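Local coordinates for Ral guanine nucleotide dissociation stimulator-like 2 (Mus musculus, PDB 4JGW), which probably acts as a guanine nucleotide exchange factor and is a putative effector of Ras and/or Rap, associating with GTP-bound Rap1A and H-Ras in vitro, at residues Ala91-Val96 and Lys138-Arg143; Asp190-Pro195 and Gly453-Thr458; Asn220-Gln225 and Cys243-Ala248; Ser262-Ala267 and Arg289-Trp294. All coordinates share one frame; numbering follows the deposited sequence.

Contact 1 (Ala91-Val96 and Lys138-Arg143)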
loop_
_atom_site.group_PDB
_atom_site.type_symbol
_atom_site.label_atom_id
_atom_site.label_comp_id
_atom_site.label_asym_id
_atom_site.label_seq_id
_atom_site.Cartn_x
_atom_site.Cartn_y
_atom_site.Cartn_z
ATOM N N ALA A 91 -21.125 9.362 0.013
ATOM C CA ALA A 91 -21.340 10.438 -0.955
ATOM C C ALA A 91 -21.327 9.921 -2.394
ATOM O O ALA A 91 -22.171 10.311 -3.203
ATOM C CB ALA A 91 -20.306 11.541 -0.768
ATOM N N LEU A 92 -20.376 9.038 -2.701
ATOM C CA LEU A 92 -20.265 8.442 -4.035
ATOM C C LEU A 92 -21.419 7.484 -4.326
ATOM O O LEU A 92 -21.987 7.504 -5.421
ATOM C CB LEU A 92 -18.914 7.729 -4.200
ATOM C CG LEU A 92 -18.550 7.141 -5.569
ATOM C CD1 LEU A 92 -18.504 8.217 -6.648
ATOM C CD2 LEU A 92 -17.221 6.406 -5.496
ATOM N N PHE A 93 -21.750 6.650 -3.339
ATOM C CA PHE A 93 -22.886 5.731 -3.412
ATOM C C PHE A 93 -24.183 6.507 -3.652
ATOM O O PHE A 93 -25.016 6.099 -4.464
ATOM C CB PHE A 93 -22.991 4.933 -2.109
ATOM C CG PHE A 93 -23.695 3.604 -2.239
ATOM C CD1 PHE A 93 -23.575 2.655 -1.229
ATOM C CD2 PHE A 93 -24.469 3.294 -3.354
ATOM C CE1 PHE A 93 -24.221 1.423 -1.322
ATOM C CE2 PHE A 93 -25.115 2.065 -3.458
ATOM C CZ PHE A 93 -24.989 1.128 -2.440
ATOM N N GLY A 94 -24.342 7.622 -2.940
ATOM C CA GLY A 94 -25.512 8.490 -3.079
ATOM C C GLY A 94 -25.662 9.082 -4.470
ATOM O O GLY A 94 -26.767 9.130 -5.012
ATOM N N LEU A 95 -24.546 9.522 -5.049
ATOM C CA LEU A 95 -24.539 10.096 -6.398
ATOM C C LEU A 95 -24.799 9.053 -7.485
ATOM O O LEU A 95 -25.328 9.379 -8.548
ATOM C CB LEU A 95 -23.226 10.834 -6.669
ATOM C CG LEU A 95 -22.981 12.097 -5.839
ATOM C CD1 LEU A 95 -21.518 12.463 -5.873
ATOM C CD2 LEU A 95 -23.846 13.262 -6.303
ATOM N N VAL A 96 -24.419 7.807 -7.212
ATOM C CA VAL A 96 -24.756 6.684 -8.085
ATOM C C VAL A 96 -26.266 6.448 -8.039
ATOM O O VAL A 96 -26.912 6.306 -9.081
ATOM C CB VAL A 96 -23.974 5.396 -7.708
ATOM C CG1 VAL A 96 -24.542 4.172 -8.426
ATOM C CG2 VAL A 96 -22.493 5.556 -8.031
ATOM N N LYS A 138 -26.160 2.735 4.810
ATOM C CA LYS A 138 -27.458 2.084 5.008
ATOM C C LYS A 138 -28.578 2.729 4.191
ATOM O O LYS A 138 -29.339 2.031 3.516
ATOM C CB LYS A 138 -27.829 2.064 6.495
ATOM N N GLY A 139 -28.667 4.056 4.253
ATOM C CA GLY A 139 -29.684 4.812 3.522
ATOM C C GLY A 139 -29.529 4.724 2.014
ATOM O O GLY A 139 -30.521 4.628 1.289
ATOM N N GLN A 140 -28.281 4.754 1.549
ATOM C CA GLN A 140 -27.967 4.641 0.124
ATOM C C GLN A 140 -28.258 3.243 -0.416
ATOM O O GLN A 140 -28.578 3.082 -1.596
ATOM C CB GLN A 140 -26.506 5.014 -0.144
ATOM C CG GLN A 140 -26.190 6.501 0.007
ATOM C CD GLN A 140 -25.847 6.910 1.433
ATOM O OE1 GLN A 140 -25.954 6.117 2.371
ATOM N NE2 GLN A 140 -25.428 8.158 1.598
ATOM N N LEU A 141 -28.140 2.239 0.454
ATOM C CA LEU A 141 -28.457 0.854 0.108
ATOM C C LEU A 141 -29.960 0.695 -0.122
ATOM O O LEU A 141 -30.380 0.083 -1.109
ATOM C CB LEU A 141 -27.982 -0.101 1.210
ATOM C CG LEU A 141 -27.452 -1.495 0.849
ATOM C CD1 LEU A 141 -26.805 -2.136 2.071
ATOM C CD2 LEU A 141 -28.521 -2.417 0.272
ATOM N N ASP A 142 -30.758 1.249 0.793
ATOM C CA ASP A 142 -32.220 1.252 0.675
ATOM C C ASP A 142 -32.654 2.055 -0.549
ATOM O O ASP A 142 -33.624 1.707 -1.221
ATOM C CB ASP A 142 -32.871 1.836 1.935
ATOM C CG ASP A 142 -32.476 1.095 3.207
ATOM O OD1 ASP A 142 -32.107 -0.099 3.131
ATOM O OD2 ASP A 142 -32.543 1.712 4.292
ATOM N N ARG A 143 -31.917 3.128 -0.824
ATOM C CA ARG A 143 -32.118 3.970 -1.998
ATOM C C ARG A 143 -31.894 3.175 -3.288
ATOM O O ARG A 143 -32.573 3.401 -4.291
ATOM C CB ARG A 143 -31.144 5.145 -1.940
ATOM C CG ARG A 143 -31.698 6.481 -2.382
ATOM C CD ARG A 143 -30.593 7.522 -2.348
ATOM N NE ARG A 143 -31.058 8.857 -2.704
ATOM C CZ ARG A 143 -30.275 9.929 -2.786
ATOM N NH1 ARG A 143 -28.971 9.832 -2.545
ATOM N NH2 ARG A 143 -30.793 11.105 -3.115
#
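With chi1 at -156°, Phe93 carries CG anti to its backbone N, which swings the phenyl ring to Gln140 CB in the gap between two helices; Gln140 chi1 of -71° in turn puts its CG beside its own N, next to Gly94. Gln140 CB lies over one ring face, displaced toward the rim, and its closest ring atom is Phe93 CG at 3.8 Å. A separation of 4.1 Å between Gln140 CB and the centroid of the Phe93 ring identifies a CH-pi contact. The far end of the ring is reached by the backbone of the next residue, with Phe93 CZ 4.3 Å from Leu141 CA. Both helices belong to the N-terminal Ras-GEF (REM) region: helix 89-101 and helix 138-151 run nearly parallel, 17° apart, with segment axes 9.2 Å from each other at closest. Helix 108-128 lies between them in sequence and sends Leu122 against Phe93, while Val137 touches the same side chain. Next to the aromatic residue, Gly94 offers bare backbone. Gln140 CG rests 3.7 Å from Gly94 N, and the CA atoms of Gly94 and Gln140 are only 5.6 Å apart. Arg143 reaches over the same glycine as a chain extended from CG to NE, bringing NH1 within 3.4 Å of Gly94 O at an angle too poor for a hydrogen bond. Its charge is met instead on helix 89-101, where NH2 makes a salt bridge with Asp98 OD1 and NE a long, weak ion pair with Glu101.

Contact 2 (Asp190-Pro195 and Gly453-Thr458)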
loop_
_atom_site.group_PDB
_atom_site.type_symbol
_atom_site.label_atom_id
_atom_site.label_comp_id
_atom_site.label_asym_id
_atom_site.label_seq_id
_atom_site.Cartn_x
_atom_site.Cartn_y
_atom_site.Cartn_z
ATOM N N ASP A 190 6.379 -14.807 32.225
ATOM C CA ASP A 190 5.589 -13.598 32.008
ATOM C C ASP A 190 6.453 -12.332 32.014
ATOM O O ASP A 190 5.984 -11.248 31.649
ATOM C CB ASP A 190 4.476 -13.494 33.055
ATOM N N SER A 191 7.712 -12.482 32.427
ATOM C CA SER A 191 8.673 -11.377 32.478
ATOM C C SER A 191 9.107 -10.939 31.072
ATOM O O SER A 191 9.027 -11.730 30.128
ATOM C CB SER A 191 9.895 -11.786 33.308
ATOM O OG SER A 191 10.573 -12.881 32.714
ATOM N N PRO A 192 9.563 -9.675 30.926
ATOM C CA PRO A 192 10.049 -9.173 29.636
ATOM C C PRO A 192 11.162 -10.040 29.045
ATOM O O PRO A 192 12.072 -10.463 29.766
ATOM C CB PRO A 192 10.592 -7.776 29.979
ATOM C CG PRO A 192 10.714 -7.748 31.474
ATOM C CD PRO A 192 9.614 -8.625 31.959
ATOM N N ALA A 193 11.075 -10.296 27.742
ATOM C CA ALA A 193 12.042 -11.142 27.047
ATOM C C ALA A 193 13.422 -10.496 26.995
ATOM O O ALA A 193 13.542 -9.277 26.863
ATOM C CB ALA A 193 11.553 -11.458 25.641
ATOM N N ASP A 194 14.453 -11.327 27.121
ATOM C CA ASP A 194 15.836 -10.893 26.973
ATOM C C ASP A 194 16.075 -10.570 25.497
ATOM O O ASP A 194 15.979 -11.458 24.647
ATOM C CB ASP A 194 16.789 -11.995 27.462
ATOM C CG ASP A 194 18.259 -11.568 27.466
ATOM O OD1 ASP A 194 18.624 -10.565 26.812
ATOM O OD2 ASP A 194 19.064 -12.258 28.127
ATOM N N PRO A 195 16.369 -9.293 25.185
ATOM C CA PRO A 195 16.599 -8.898 23.794
ATOM C C PRO A 195 17.811 -9.593 23.168
ATOM O O PRO A 195 17.815 -9.844 21.961
ATOM C CB PRO A 195 16.824 -7.382 23.887
ATOM C CG PRO A 195 17.220 -7.131 25.303
ATOM C CD PRO A 195 16.476 -8.145 26.107
ATOM N N GLY A 453 7.503 -10.570 23.746
ATOM C CA GLY A 453 8.016 -10.161 25.054
ATOM C C GLY A 453 9.009 -9.011 25.001
ATOM O O GLY A 453 9.393 -8.466 26.039
ATOM N N LEU A 454 9.424 -8.653 23.788
ATOM C CA LEU A 454 10.380 -7.573 23.561
ATOM C C LEU A 454 9.811 -6.206 23.927
ATOM O O LEU A 454 8.714 -5.842 23.499
ATOM C CB LEU A 454 10.850 -7.578 22.101
ATOM C CG LEU A 454 12.201 -8.193 21.708
ATOM C CD1 LEU A 454 12.697 -9.269 22.673
ATOM C CD2 LEU A 454 12.130 -8.739 20.291
ATOM N N GLN A 455 10.569 -5.462 24.728
ATOM C CA GLN A 455 10.203 -4.105 25.118
ATOM C C GLN A 455 11.265 -3.131 24.604
ATOM O O GLN A 455 12.254 -2.862 25.292
ATOM C CB GLN A 455 10.026 -4.001 26.637
ATOM C CG GLN A 455 8.821 -4.782 27.172
ATOM C CD GLN A 455 8.778 -4.883 28.694
ATOM O OE1 GLN A 455 7.990 -5.649 29.248
ATOM N NE2 GLN A 455 9.626 -4.114 29.373
ATOM N N PRO A 456 11.061 -2.608 23.380
ATOM C CA PRO A 456 12.041 -1.780 22.674
ATOM C C PRO A 456 12.304 -0.438 23.352
ATOM O O PRO A 456 11.407 0.134 23.973
ATOM C CB PRO A 456 11.391 -1.562 21.305
ATOM C CG PRO A 456 9.931 -1.703 21.554
ATOM C CD PRO A 456 9.813 -2.756 22.608
ATOM N N LEU A 457 13.535 0.047 23.224
ATOM C CA LEU A 457 13.938 1.326 23.800
ATOM C C LEU A 457 13.439 2.492 22.958
ATOM O O LEU A 457 13.333 2.388 21.732
ATOM C CB LEU A 457 15.464 1.409 23.919
ATOM C CG LEU A 457 16.257 0.228 24.485
ATOM C CD1 LEU A 457 17.742 0.455 24.262
ATOM C CD2 LEU A 457 15.959 -0.004 25.958
ATOM N N THR A 458 13.139 3.601 23.628
ATOM C CA THR A 458 12.799 4.849 22.951
ATOM C C THR A 458 14.074 5.475 22.389
ATOM O O THR A 458 15.182 5.069 22.751
ATOM C CB THR A 458 12.118 5.852 23.908
ATOM O OG1 THR A 458 13.050 6.257 24.918
ATOM C CG2 THR A 458 10.886 5.232 24.569
HETATM O O HOH W 1 12.763 -6.504 26.075
#
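Gly453 meets Ala193 in a loop-to-loop contact: the loop leading into helix 203-219 lies against the linker between helices 445-453 and 459-469, the last two helices of the chain, in the Ras-GEF region. Gly453 O accepts a hydrogen bond from Ala193 N at 3.0 Å, with an N-H...O angle of 155°; the donor stands above the carbonyl plane, 58° out of it. The backbones are close here, and Ala193 CB comes within 3.6 Å of Gly453 C. Leu454 starts out pointing away, yet its CD1 returns to touch Ala193 CB at 3.9 Å and Pro195 CA at 4.1 Å; the same side chain also packs on Ala259 of helix 244-264. At Gln455 a water bridges the segments, accepting from Gln455 N at 2.8 Å and donating to Ala193 O at 3.0 Å. Beyond CG the Gln455 chain is extended and crosses the Pro192 ring. Its NE2 is bound by Ser269 O of strand 267-269, while the other branch of the amide meets the proline, with Gln455 OE1 3.4 Å from Pro192 CB.

Contact 3 (Asn220-Gln225 and Cys243-Ala248); sequences NLIPSQ and CPSVRA
Ser245 and Gln225 face each other across the contact, their CB atoms both directed at the opposite segment. The extended Gln225 chain runs at about a right angle to the Pro244 ring, and its OE1 is gripped twice. Ser245 N approaches in the carbonyl plane at 3.2 Å from Gln225 OE1, though its N-H...O angle of 139° is bent; Ser245 OG donates from above that plane, at a short 2.5 Å from the same OE1. With OG between the backbone N and the carbonyl carbon (chi1 74°), the hydroxyl can also accept a hydrogen bond from Ile222 N, at 3.0 Å from Ser245 OG and nearly straight at 170°. Cys243 is the N-cap of helix 244-264 in the RasGEF domain, and Gln225, from the short 3-10 turn in the connection before the helix, supplies an acceptor to the N-H of Ser245 in the first turn. Beside this polar group, Leu221 and Val246 cross obliquely, Leu221 CD1 touching Val246 CG2 at 3.7 Å. The same valine methyl lies against the base of Gln225, and Cys243 CB also meets Gln225 CB, at 3.9 Å. Trp231 packs on both Cys243 and Val246, and Leu221 O is bound by Gln433 NE2 of helix 416-436.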
loop_
_atom_site.group_PDB
_atom_site.type_symbol
_atom_site.label_atom_id
_atom_site.label_comp_id
_atom_site.label_asym_id
_atom_site.label_seq_id
_atom_site.Cartn_x
_atom_site.Cartn_y
_atom_site.Cartn_z
ATOM N N ASN A 220 -2.931 -7.356 4.597
ATOM C CA ASN A 220 -4.064 -6.647 5.195
ATOM C C ASN A 220 -4.052 -5.143 4.897
ATOM O O ASN A 220 -4.956 -4.413 5.311
ATOM C CB ASN A 220 -4.116 -6.892 6.709
ATOM C CG ASN A 220 -4.538 -8.312 7.064
ATOM O OD1 ASN A 220 -5.499 -8.848 6.513
ATOM N ND2 ASN A 220 -3.823 -8.923 8.004
ATOM N N LEU A 221 -3.027 -4.689 4.180
ATOM C CA LEU A 221 -2.896 -3.280 3.820
ATOM C C LEU A 221 -3.965 -2.851 2.820
ATOM O O LEU A 221 -4.149 -3.480 1.777
ATOM C CB LEU A 221 -1.501 -2.986 3.256
ATOM C CG LEU A 221 -1.181 -1.542 2.846
ATOM C CD1 LEU A 221 -0.915 -0.664 4.067
ATOM C CD2 LEU A 221 0.003 -1.501 1.906
ATOM N N ILE A 222 -4.674 -1.781 3.166
ATOM C CA ILE A 222 -5.591 -1.127 2.245
ATOM C C ILE A 222 -4.800 -0.028 1.529
ATOM O O ILE A 222 -4.456 0.984 2.142
ATOM C CB ILE A 222 -6.831 -0.566 2.981
ATOM C CG1 ILE A 222 -7.534 -1.692 3.756
ATOM C CG2 ILE A 222 -7.788 0.100 1.988
ATOM C CD1 ILE A 222 -8.585 -1.222 4.750
ATOM N N PRO A 223 -4.484 -0.242 0.235
ATOM C CA PRO A 223 -3.595 0.647 -0.526
ATOM C C PRO A 223 -4.032 2.112 -0.556
ATOM O O PRO A 223 -3.176 2.995 -0.563
ATOM C CB PRO A 223 -3.621 0.046 -1.936
ATOM C CG PRO A 223 -3.943 -1.397 -1.715
ATOM C CD PRO A 223 -4.924 -1.391 -0.580
ATOM N N SER A 224 -5.340 2.365 -0.557
ATOM C CA SER A 224 -5.866 3.734 -0.562
ATOM C C SER A 224 -5.488 4.527 0.694
ATOM O O SER A 224 -5.414 5.757 0.661
ATOM C CB SER A 224 -7.384 3.733 -0.741
ATOM O OG SER A 224 -8.034 3.094 0.342
ATOM N N GLN A 225 -5.248 3.819 1.796
ATOM C CA GLN A 225 -4.810 4.455 3.040
ATOM C C GLN A 225 -3.377 4.995 2.942
ATOM O O GLN A 225 -2.948 5.782 3.788
ATOM C CB GLN A 225 -4.969 3.499 4.227
ATOM C CG GLN A 225 -6.424 3.211 4.599
ATOM C CD GLN A 225 -6.566 2.193 5.720
ATOM O OE1 GLN A 225 -5.579 1.745 6.303
ATOM N NE2 GLN A 225 -7.804 1.829 6.031
ATOM N N CYS A 243 -6.124 5.558 9.248
ATOM C CA CYS A 243 -5.373 4.687 8.345
ATOM C C CYS A 243 -4.693 3.578 9.159
ATOM O O CYS A 243 -3.463 3.563 9.284
ATOM C CB CYS A 243 -4.332 5.488 7.558
ATOM S SG CYS A 243 -4.970 6.906 6.638
ATOM N N PRO A 244 -5.492 2.642 9.713
ATOM C CA PRO A 244 -4.964 1.653 10.656
ATOM C C PRO A 244 -4.050 0.607 10.015
ATOM O O PRO A 244 -3.086 0.174 10.648
ATOM C CB PRO A 244 -6.230 0.980 11.220
ATOM C CG PRO A 244 -7.393 1.796 10.718
ATOM C CD PRO A 244 -6.924 2.424 9.451
ATOM N N SER A 245 -4.351 0.214 8.777
ATOM C CA SER A 245 -3.585 -0.824 8.083
ATOM C C SER A 245 -2.173 -0.366 7.711
ATOM O O SER A 245 -1.257 -1.181 7.631
ATOM C CB SER A 245 -4.338 -1.330 6.846
ATOM O OG SER A 245 -4.309 -0.381 5.791
ATOM N N VAL A 246 -2.009 0.937 7.480
ATOM C CA VAL A 246 -0.686 1.526 7.261
ATOM C C VAL A 246 0.051 1.647 8.596
ATOM O O VAL A 246 1.224 1.279 8.702
ATOM C CB VAL A 246 -0.766 2.916 6.571
ATOM C CG1 VAL A 246 0.626 3.507 6.368
ATOM C CG2 VAL A 246 -1.493 2.817 5.238
ATOM N N ARG A 247 -0.654 2.154 9.610
ATOM C CA ARG A 247 -0.110 2.317 10.960
ATOM C C ARG A 247 0.425 1.003 11.532
ATOM O O ARG A 247 1.515 0.975 12.101
ATOM C CB ARG A 247 -1.166 2.911 11.898
ATOM N N ALA A 248 -0.334 -0.078 11.351
ATOM C CA ALA A 248 0.051 -1.405 11.844
ATOM C C ALA A 248 1.315 -1.953 11.172
ATOM O O ALA A 248 2.100 -2.660 11.805
ATOM C CB ALA A 248 -1.108 -2.386 11.693
#

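Contact 4 (Ser262-Ala267 and Arg289-Trp294)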
loop_
_atom_site.group_PDB
_atom_site.type_symbol
_atom_site.label_atom_id
_atom_site.label_comp_id
_atom_site.label_asym_id
_atom_site.label_seq_id
_atom_site.Cartn_x
_atom_site.Cartn_y
_atom_site.Cartn_z
ATOM N N SER A 262 17.768 -2.325 20.749
ATOM C CA SER A 262 17.655 -2.811 22.123
ATOM C C SER A 262 18.620 -3.961 22.442
ATOM O O SER A 262 19.303 -3.934 23.472
ATOM C CB SER A 262 16.207 -3.223 22.407
ATOM O OG SER A 262 16.046 -3.697 23.731
ATOM N N SER A 263 18.686 -4.954 21.555
ATOM C CA SER A 263 19.510 -6.146 21.783
ATOM C C SER A 263 21.004 -5.866 21.663
ATOM O O SER A 263 21.796 -6.377 22.456
ATOM C CB SER A 263 19.103 -7.290 20.850
ATOM O OG SER A 263 19.619 -7.109 19.548
ATOM N N VAL A 264 21.376 -5.058 20.671
ATOM C CA VAL A 264 22.765 -4.637 20.487
ATOM C C VAL A 264 23.257 -3.865 21.716
ATOM O O VAL A 264 24.389 -4.054 22.164
ATOM C CB VAL A 264 22.952 -3.810 19.182
ATOM C CG1 VAL A 264 24.287 -3.077 19.174
ATOM C CG2 VAL A 264 22.845 -4.715 17.961
ATOM N N LEU A 265 22.392 -3.018 22.270
ATOM C CA LEU A 265 22.714 -2.279 23.488
ATOM C C LEU A 265 22.527 -3.130 24.747
ATOM O O LEU A 265 22.909 -2.713 25.843
ATOM C CB LEU A 265 21.890 -0.989 23.580
ATOM C CG LEU A 265 22.197 0.110 22.556
ATOM C CD1 LEU A 265 21.158 1.215 22.639
ATOM C CD2 LEU A 265 23.603 0.677 22.731
ATOM N N GLY A 266 21.945 -4.317 24.578
ATOM C CA GLY A 266 21.692 -5.247 25.681
ATOM C C GLY A 266 20.786 -4.667 26.749
ATOM O O GLY A 266 20.902 -5.009 27.928
ATOM N N ALA A 267 19.878 -3.792 26.324
ATOM C CA ALA A 267 19.030 -3.037 27.237
ATOM C C ALA A 267 17.555 -3.414 27.122
ATOM O O ALA A 267 17.086 -3.821 26.058
ATOM C CB ALA A 267 19.219 -1.543 27.013
ATOM N N ARG A 289 29.072 -9.922 18.330
ATOM C CA ARG A 289 28.343 -11.145 17.993
ATOM C C ARG A 289 26.857 -10.869 17.761
ATOM O O ARG A 289 26.226 -11.501 16.912
ATOM C CB ARG A 289 28.539 -12.212 19.078
ATOM C CG ARG A 289 29.993 -12.659 19.257
ATOM C CD ARG A 289 30.536 -13.323 17.993
ATOM N NE ARG A 289 31.935 -12.975 17.734
ATOM C CZ ARG A 289 32.645 -13.421 16.695
ATOM N NH1 ARG A 289 32.099 -14.237 15.803
ATOM N NH2 ARG A 289 33.910 -13.048 16.548
ATOM N N LEU A 290 26.316 -9.914 18.517
ATOM C CA LEU A 290 24.945 -9.450 18.332
ATOM C C LEU A 290 24.797 -8.655 17.033
ATOM O O LEU A 290 23.818 -8.832 16.309
ATOM C CB LEU A 290 24.488 -8.624 19.536
ATOM C CG LEU A 290 24.190 -9.417 20.815
ATOM C CD1 LEU A 290 24.411 -8.561 22.050
ATOM C CD2 LEU A 290 22.780 -9.991 20.801
ATOM N N LEU A 291 25.773 -7.797 16.743
ATOM C CA LEU A 291 25.806 -7.058 15.478
ATOM C C LEU A 291 25.860 -8.018 14.290
ATOM O O LEU A 291 25.078 -7.890 13.347
ATOM C CB LEU A 291 27.000 -6.097 15.428
ATOM C CG LEU A 291 27.006 -4.852 16.321
ATOM C CD1 LEU A 291 28.397 -4.233 16.343
ATOM C CD2 LEU A 291 25.974 -3.827 15.871
ATOM N N GLU A 292 26.780 -8.982 14.360
ATOM C CA GLU A 292 26.934 -10.023 13.341
ATOM C C GLU A 292 25.648 -10.829 13.157
ATOM O O GLU A 292 25.279 -11.170 12.032
ATOM C CB GLU A 292 28.094 -10.959 13.702
ATOM C CG GLU A 292 29.486 -10.343 13.521
ATOM C CD GLU A 292 30.563 -11.013 14.373
ATOM O OE1 GLU A 292 30.314 -12.104 14.935
ATOM O OE2 GLU A 292 31.670 -10.442 14.480
ATOM N N LYS A 293 24.971 -11.120 14.267
ATOM C CA LYS A 293 23.716 -11.866 14.243
ATOM C C LYS A 293 22.613 -11.130 13.480
ATOM O O LYS A 293 21.948 -11.717 12.624
ATOM C CB LYS A 293 23.251 -12.189 15.667
ATOM C CG LYS A 293 22.023 -13.093 15.742
ATOM C CD LYS A 293 22.333 -14.485 15.213
ATOM C CE LYS A 293 21.134 -15.393 15.330
ATOM N NZ LYS A 293 21.553 -16.817 15.417
ATOM N N TRP A 294 22.430 -9.849 13.797
ATOM C CA TRP A 294 21.413 -9.023 13.150
ATOM C C TRP A 294 21.720 -8.753 11.680
ATOM O O TRP A 294 20.802 -8.689 10.857
ATOM C CB TRP A 294 21.210 -7.708 13.905
ATOM C CG TRP A 294 20.390 -7.858 15.152
ATOM C CD1 TRP A 294 20.824 -7.718 16.437
ATOM C CD2 TRP A 294 18.995 -8.184 15.231
ATOM N NE1 TRP A 294 19.789 -7.936 17.313
ATOM C CE2 TRP A 294 18.654 -8.221 16.601
ATOM C CE3 TRP A 294 18.002 -8.453 14.279
ATOM C CZ2 TRP A 294 17.359 -8.509 17.046
ATOM C CZ3 TRP A 294 16.714 -8.740 14.721
ATOM C CH2 TRP A 294 16.407 -8.766 16.095
#
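Ser263 and Trp294 supply the polar part of this buried helix-to-helix contact of the RasGEF domain. The indole N-H donates to the serine hydroxyl, which lies at the ring edge near its plane. Ser263 OG sits between the backbone N and the carbonyl carbon (chi1 78°), which sets it toward Trp294 NE1. The modelled separation of Trp294 NE1 from Ser263 OG, 2.4 Å, is very short, so the exact length is doubtful. Ser263 OG also has weak hydrogen bonds with Ala259 O and Val260 O, one turn back.

Apolar contacts centre on Val264. Leu291 CD2 meets both its methyls, CG1 at 3.8 Å and CG2 at 3.9 Å, the two side chains crossing at about a right angle, and Val264 CG2 additionally reaches Trp294 CD1 at 3.9 Å. Leu290 points at the other helix and lays CD1 3.4 Å from Ser263 O. Ile322 covers both Val264 and Leu291.

Backbone bonds close helix 244-264 by a Schellman motif: Ala267 N bonds Ser262 O at 2.9 Å, and Gly266 N weakly bonds Ser263 O. Gly266 takes the C-prime place with phi at 60°. A side-chain bond, Ser262 OG to Ala267 O at 2.6 Å, adds to the pair as the chain enters strand 267-269.

Chemically, the buried indole nitrogen finds an acceptor, and Ser263 OG at the ring edge with Val264 CG2 against CD1 would be expected to limit how Trp294 turns.

Overall arrangement
From the N terminus, contact 1 comes first, closing a largely helical loop of 41 residues within the REM region before any other contact opens. Contact 2 then joins 190-195 to 453-458, spanning nearly all of the RasGEF domain, and contacts 3 and 4 are nested in that span, one after the other. Both use helix 244-264: contact 3 ties its start to the preceding loop, contact 4 its end to helix 284-303, with centres 31 Å apart. Contact 4 touches contact 2 directly, Pro195 packing on Ser263 and Leu457 on Ala267. Contact 1 touches none of the others, lying nearest contact 3 (centres about 25 Å apart) and across the chain's centre from contact 4 (about 55 Å).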